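Local coordinates for reducing-end xylose-releasing exo-oligoxylanase Rex8A (Paenibacillus barcinonensis, PDB 6SUD), which hydrolyses short linear and branched xylooligosaccharides, releasing xylose from their reducing ends, at residues 99-111 with 159-173. The protein carries 1 engineered substitution. Residues are numbered along the deposited sequence; the frame is centred on the assembly and turned at random.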
loop_
_atom_site.group_PDB
_atom_site.type_symbol
_atom_site.label_atom_id
_atom_site.label_comp_id
_atom_site.label_asym_id
_atom_site.label_seq_id
_atom_site.Cartn_x
_atom_site.Cartn_y
_atom_site.Cartn_z
ATOM N N MET A 99 -14.985 3.675 12.031
ATOM C CA MET A 99 -14.210 2.419 11.850
ATOM C C MET A 99 -13.340 2.100 13.070
ATOM O O MET A 99 -13.219 0.892 13.372
ATOM C CB MET A 99 -13.363 2.493 10.581
ATOM C CG MET A 99 -14.230 2.690 9.344
ATOM S SD MET A 99 -13.240 2.793 7.854
ATOM C CE MET A 99 -13.278 1.088 7.305
ATOM N N GLN A 100 -12.757 3.100 13.737
ATOM C CA GLN A 100 -11.788 2.854 14.844
ATOM C C GLN A 100 -12.557 2.387 16.084
ATOM O O GLN A 100 -13.500 3.072 16.497
ATOM C CB GLN A 100 -10.948 4.084 15.191
ATOM C CG GLN A 100 -9.762 3.763 16.101
ATOM C CD GLN A 100 -8.845 4.941 16.327
ATOM O OE1 GLN A 100 -9.288 6.090 16.430
ATOM N NE2 GLN A 100 -7.552 4.656 16.406
ATOM N N HIS A 101 -12.134 1.263 16.658
ATOM C CA HIS A 101 -12.691 0.677 17.906
ATOM C C HIS A 101 -12.258 1.502 19.125
ATOM O O HIS A 101 -11.061 1.821 19.237
ATOM C CB HIS A 101 -12.236 -0.772 18.050
ATOM C CG HIS A 101 -12.816 -1.697 17.040
ATOM N ND1 HIS A 101 -14.143 -2.093 17.074
ATOM C CD2 HIS A 101 -12.256 -2.332 15.985
ATOM C CE1 HIS A 101 -14.374 -2.928 16.081
ATOM N NE2 HIS A 101 -13.233 -3.094 15.395
ATOM N N THR A 102 -13.189 1.791 20.038
ATOM C CA THR A 102 -12.904 2.571 21.273
ATOM C C THR A 102 -12.695 1.633 22.468
ATOM O O THR A 102 -12.147 2.110 23.483
ATOM C CB THR A 102 -13.999 3.607 21.552
ATOM O OG1 THR A 102 -15.240 2.931 21.740
ATOM C CG2 THR A 102 -14.136 4.619 20.438
ATOM N N GLU A 103 -13.104 0.365 22.359
ATOM C CA GLU A 103 -13.002 -0.628 23.465
ATOM C C GLU A 103 -12.842 -2.044 22.908
ATOM O O GLU A 103 -13.101 -2.258 21.707
ATOM C CB GLU A 103 -14.228 -0.547 24.383
ATOM C CG GLU A 103 -15.499 -1.145 23.807
ATOM C CD GLU A 103 -16.293 -0.273 22.848
ATOM O OE1 GLU A 103 -15.754 0.759 22.404
ATOM O OE2 GLU A 103 -17.450 -0.635 22.542
ATOM N N GLY A 104 -12.454 -2.972 23.783
ATOM C CA GLY A 104 -12.496 -4.421 23.532
ATOM C C GLY A 104 -11.210 -4.910 22.907
ATOM O O GLY A 104 -10.212 -4.162 22.940
ATOM N N ARG A 105 -11.231 -6.120 22.345
ATOM C CA ARG A 105 -10.003 -6.833 21.909
ATOM C C ARG A 105 -9.335 -6.092 20.744
ATOM O O ARG A 105 -8.124 -6.304 20.562
ATOM C CB ARG A 105 -10.287 -8.295 21.553
ATOM C CG ARG A 105 -11.136 -8.519 20.309
ATOM C CD ARG A 105 -11.084 -9.977 19.873
ATOM N NE ARG A 105 -11.435 -10.879 20.966
ATOM C CZ ARG A 105 -10.590 -11.682 21.625
ATOM N NH1 ARG A 105 -9.305 -11.744 21.307
ATOM N NH2 ARG A 105 -11.046 -12.431 22.612
ATOM N N TYR A 106 -10.070 -5.232 20.025
ATOM C CA TYR A 106 -9.560 -4.505 18.824
ATOM C C TYR A 106 -9.427 -2.994 19.081
ATOM O O TYR A 106 -9.323 -2.219 18.118
ATOM C CB TYR A 106 -10.471 -4.769 17.620
ATOM C CG TYR A 106 -10.605 -6.212 17.200
ATOM C CD1 TYR A 106 -9.495 -7.028 17.060
ATOM C CD2 TYR A 106 -11.846 -6.759 16.906
ATOM C CE1 TYR A 106 -9.614 -8.353 16.670
ATOM C CE2 TYR A 106 -11.982 -8.078 16.505
ATOM C CZ TYR A 106 -10.863 -8.881 16.389
ATOM O OH TYR A 106 -10.989 -10.182 15.999
ATOM N N LYS A 107 -9.401 -2.576 20.347
ATOM C CA LYS A 107 -9.316 -1.148 20.750
ATOM C C LYS A 107 -8.215 -0.442 19.948
ATOM O O LYS A 107 -7.073 -0.934 19.966
ATOM C CB LYS A 107 -8.996 -1.058 22.246
ATOM C CG LYS A 107 -9.021 0.350 22.829
ATOM C CD LYS A 107 -8.923 0.374 24.342
ATOM C CE LYS A 107 -7.504 0.235 24.849
ATOM N NZ LYS A 107 -6.776 1.527 24.798
ATOM N N ASP A 108 -8.555 0.665 19.275
ATOM C CA ASP A 108 -7.618 1.566 18.545
ATOM C C ASP A 108 -7.317 1.009 17.147
ATOM O O ASP A 108 -6.797 1.773 16.326
ATOM C CB ASP A 108 -6.329 1.829 19.332
ATOM C CG ASP A 108 -6.553 2.452 20.703
ATOM O OD1 ASP A 108 -7.620 3.063 20.900
ATOM O OD2 ASP A 108 -5.649 2.327 21.560
ATOM N N TYR A 109 -7.621 -0.267 16.881
ATOM C CA TYR A 109 -7.663 -0.828 15.500
ATOM C C TYR A 109 -8.915 -0.318 14.774
ATOM O O TYR A 109 -9.832 0.253 15.408
ATOM C CB TYR A 109 -7.673 -2.360 15.505
ATOM C CG TYR A 109 -6.451 -3.065 16.045
ATOM C CD1 TYR A 109 -5.209 -2.456 16.129
ATOM C CD2 TYR A 109 -6.536 -4.399 16.404
ATOM C CE1 TYR A 109 -4.097 -3.149 16.580
ATOM C CE2 TYR A 109 -5.440 -5.104 16.867
ATOM C CZ TYR A 109 -4.210 -4.478 16.943
ATOM O OH TYR A 109 -3.121 -5.178 17.388
ATOM N N PHE A 110 -8.955 -0.534 13.457
ATOM C CA PHE A 110 -10.067 -0.129 12.555
ATOM C C PHE A 110 -10.757 -1.387 12.037
ATOM O O PHE A 110 -10.051 -2.333 11.652
ATOM C CB PHE A 110 -9.542 0.710 11.392
ATOM C CG PHE A 110 -8.838 1.965 11.838
ATOM C CD1 PHE A 110 -7.529 1.920 12.289
ATOM C CD2 PHE A 110 -9.511 3.177 11.858
ATOM C CE1 PHE A 110 -6.890 3.073 12.727
ATOM C CE2 PHE A 110 -8.873 4.330 12.286
ATOM C CZ PHE A 110 -7.560 4.273 12.714
ATOM N N ALA A 111 -12.081 -1.417 12.101
ATOM C CA ALA A 111 -12.917 -2.482 11.502
ATOM C C ALA A 111 -12.595 -2.516 10.004
ATOM O O ALA A 111 -12.501 -1.437 9.405
ATOM C CB ALA A 111 -14.377 -2.202 11.773
ATOM N N LYS A 159 -0.789 6.311 18.623
ATOM C CA LYS A 159 -1.882 5.510 19.230
ATOM C C LYS A 159 -2.131 4.228 18.422
ATOM O O LYS A 159 -2.260 3.155 19.033
ATOM C CB LYS A 159 -3.143 6.368 19.272
ATOM C CG LYS A 159 -4.376 5.720 19.861
ATOM C CD LYS A 159 -5.530 6.697 19.895
ATOM C CE LYS A 159 -6.858 6.027 20.147
ATOM N NZ LYS A 159 -7.871 7.021 20.557
ATOM N N ILE A 160 -2.241 4.338 17.094
ATOM C CA ILE A 160 -2.435 3.150 16.210
ATOM C C ILE A 160 -1.245 2.201 16.403
ATOM O O ILE A 160 -1.471 0.999 16.677
ATOM C CB ILE A 160 -2.614 3.572 14.737
ATOM C CG1 ILE A 160 -3.839 4.469 14.565
ATOM C CG2 ILE A 160 -2.669 2.338 13.840
ATOM C CD1 ILE A 160 -4.039 5.001 13.154
ATOM N N LEU A 161 -0.014 2.703 16.278
ATOM C CA LEU A 161 1.201 1.843 16.278
ATOM C C LEU A 161 1.444 1.293 17.693
ATOM O O LEU A 161 1.992 0.184 17.799
ATOM C CB LEU A 161 2.410 2.632 15.771
ATOM C CG LEU A 161 2.404 2.996 14.287
ATOM C CD1 LEU A 161 3.751 3.572 13.883
ATOM C CD2 LEU A 161 2.064 1.792 13.420
ATOM N N HIS A 162 1.044 2.016 18.740
ATOM C CA HIS A 162 1.062 1.472 20.129
ATOM C C HIS A 162 0.217 0.191 20.196
ATOM O O HIS A 162 0.735 -0.841 20.676
ATOM C CB HIS A 162 0.562 2.481 21.163
ATOM C CG HIS A 162 0.492 1.865 22.518
ATOM N ND1 HIS A 162 1.623 1.619 23.253
ATOM C CD2 HIS A 162 -0.548 1.387 23.240
ATOM C CE1 HIS A 162 1.290 1.038 24.387
ATOM N NE2 HIS A 162 -0.037 0.876 24.401
ATOM N N ALA A 163 -1.041 0.251 19.743
ATOM C CA ALA A 163 -1.966 -0.904 19.756
ATOM C C ALA A 163 -1.376 -2.021 18.880
ATOM O O ALA A 163 -1.390 -3.187 19.301
ATOM C CB ALA A 163 -3.341 -0.480 19.322
ATOM N N CYS A 164 -0.799 -1.673 17.727
ATOM C CA CYS A 164 -0.195 -2.645 16.778
ATOM C C CYS A 164 0.830 -3.536 17.489
ATOM O O CYS A 164 0.915 -4.721 17.143
ATOM C CB CYS A 164 0.492 -1.934 15.626
ATOM S SG CYS A 164 -0.690 -1.256 14.434
ATOM N N LEU A 165 1.610 -2.987 18.421
ATOM C CA LEU A 165 2.669 -3.772 19.101
ATOM C C LEU A 165 2.208 -4.280 20.470
ATOM O O LEU A 165 2.744 -5.321 20.883
ATOM C CB LEU A 165 3.935 -2.927 19.238
ATOM C CG LEU A 165 4.555 -2.452 17.927
ATOM C CD1 LEU A 165 5.935 -1.871 18.190
ATOM C CD2 LEU A 165 4.624 -3.585 16.901
ATOM N N HIS A 166 1.263 -3.607 21.133
ATOM C CA HIS A 166 0.998 -3.820 22.581
ATOM C C HIS A 166 -0.447 -4.229 22.869
ATOM O O HIS A 166 -0.792 -4.286 24.066
ATOM C CB HIS A 166 1.363 -2.555 23.358
ATOM C CG HIS A 166 2.795 -2.176 23.213
ATOM N ND1 HIS A 166 3.814 -2.940 23.748
ATOM C CD2 HIS A 166 3.378 -1.125 22.603
ATOM C CE1 HIS A 166 4.975 -2.363 23.475
ATOM N NE2 HIS A 166 4.729 -1.249 22.780
ATOM N N GLN A 167 -1.257 -4.510 21.842
ATOM C CA GLN A 167 -2.673 -4.930 22.023
ATOM C C GLN A 167 -2.744 -6.128 22.983
ATOM O O GLN A 167 -3.696 -6.151 23.782
ATOM C CB GLN A 167 -3.337 -5.255 20.683
ATOM C CG GLN A 167 -4.837 -5.470 20.767
ATOM C CD GLN A 167 -5.605 -4.197 21.023
ATOM O OE1 GLN A 167 -5.840 -3.809 22.174
ATOM N NE2 GLN A 167 -6.020 -3.540 19.950
ATOM N N GLY A 168 -1.803 -7.078 22.919
ATOM C CA GLY A 168 -1.821 -8.289 23.767
ATOM C C GLY A 168 -1.708 -7.976 25.253
ATOM O O GLY A 168 -2.059 -8.844 26.068
ATOM N N GLU A 169 -1.214 -6.783 25.588
ATOM C CA GLU A 169 -0.963 -6.344 26.984
ATOM C C GLU A 169 -2.219 -5.655 27.525
ATOM O O GLU A 169 -2.450 -5.749 28.736
ATOM C CB GLU A 169 0.303 -5.483 27.014
ATOM C CG GLU A 169 1.545 -6.285 26.641
ATOM C CD GLU A 169 2.762 -5.518 26.154
ATOM O OE1 GLU A 169 2.695 -4.285 26.134
ATOM O OE2 GLU A 169 3.777 -6.163 25.797
ATOM N N GLN A 170 -3.025 -5.036 26.660
ATOM C CA GLN A 170 -4.258 -4.304 27.067
ATOM C C GLN A 170 -5.338 -5.232 27.623
ATOM O O GLN A 170 -6.219 -4.736 28.347
ATOM C CB GLN A 170 -4.846 -3.557 25.877
ATOM C CG GLN A 170 -4.069 -2.298 25.567
ATOM C CD GLN A 170 -4.122 -1.386 26.769
ATOM O OE1 GLN A 170 -5.136 -0.748 27.045
ATOM N NE2 GLN A 170 -3.030 -1.350 27.531
ATOM N N GLY A 171 -5.325 -6.510 27.275
ATOM C CA GLY A 171 -6.371 -7.418 27.760
ATOM C C GLY A 171 -6.409 -8.681 26.945
ATOM O O GLY A 171 -5.430 -9.439 27.005
ATOM N N GLU A 172 -7.473 -8.884 26.176
ATOM C CA GLU A 172 -7.701 -10.180 25.487
ATOM C C GLU A 172 -7.236 -10.146 24.030
ATOM O O GLU A 172 -7.224 -11.225 23.412
ATOM C CB GLU A 172 -9.185 -10.512 25.521
ATOM C CG GLU A 172 -10.045 -9.280 25.349
ATOM C CD GLU A 172 -11.506 -9.490 25.690
ATOM O OE1 GLU A 172 -11.790 -10.264 26.633
ATOM O OE2 GLU A 172 -12.353 -8.878 25.012
ATOM N N GLY A 173 -6.836 -8.991 23.510
ATOM C CA GLY A 173 -6.495 -8.849 22.080
ATOM C C GLY A 173 -5.129 -9.419 21.726
ATOM O O GLY A 173 -4.495 -10.093 22.565
HETATM O O HOH W 1 -8.428 8.027 18.115
HETATM O O HOH W 2 -13.733 -7.616 22.718
HETATM O O HOH W 3 -5.175 -0.843 22.404
HETATM O O HOH W 4 -3.109 2.719 21.510
#
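From R105-G173, where the CA atoms are 4.0 Å apart, to D108-I160 at 5.9 Å, the loop after helix 85-99 runs along the C-terminal part of helix 153-170 and its exit, packing a connection of the (alpha/alpha)6 barrel of glycoside hydrolase family 8 against a neighbouring helix. Two overlapping turns, type I from G104 to K107 and type II from Y106 to Y109, carry the K107 carbonyl, which faces the helix: Q167 NE2 donates to K107 O (2.8 Å, 162° at the hydrogen). The same nitrogen lies 3.5 Å above the centre of the Y109 ring. Ring and amide planes are 88° apart, consistent with a Q167 chain bent at chi2. Y109 OH is hydrogen-bonded to D174 O beyond the helix. The R105 guanidinium and E172 carboxylate stack, planes 9° apart, as charges only; water 2 links R105 N to E172 OE2. A long salt bridge joins D108 OD1 to K159 NZ (4.0 Å), and water 4 separately links D108 OD2 to the K159 backbone carbonyl. Q100 NE2 hydrogen-bonds D108 O (3.0 Å), the acceptor in its amide plane. F110 lies about 10 Å, between side chains, from E70, the probable proton donor; I160 CD1 meets its ring edge at CE1, 3.5 Å away.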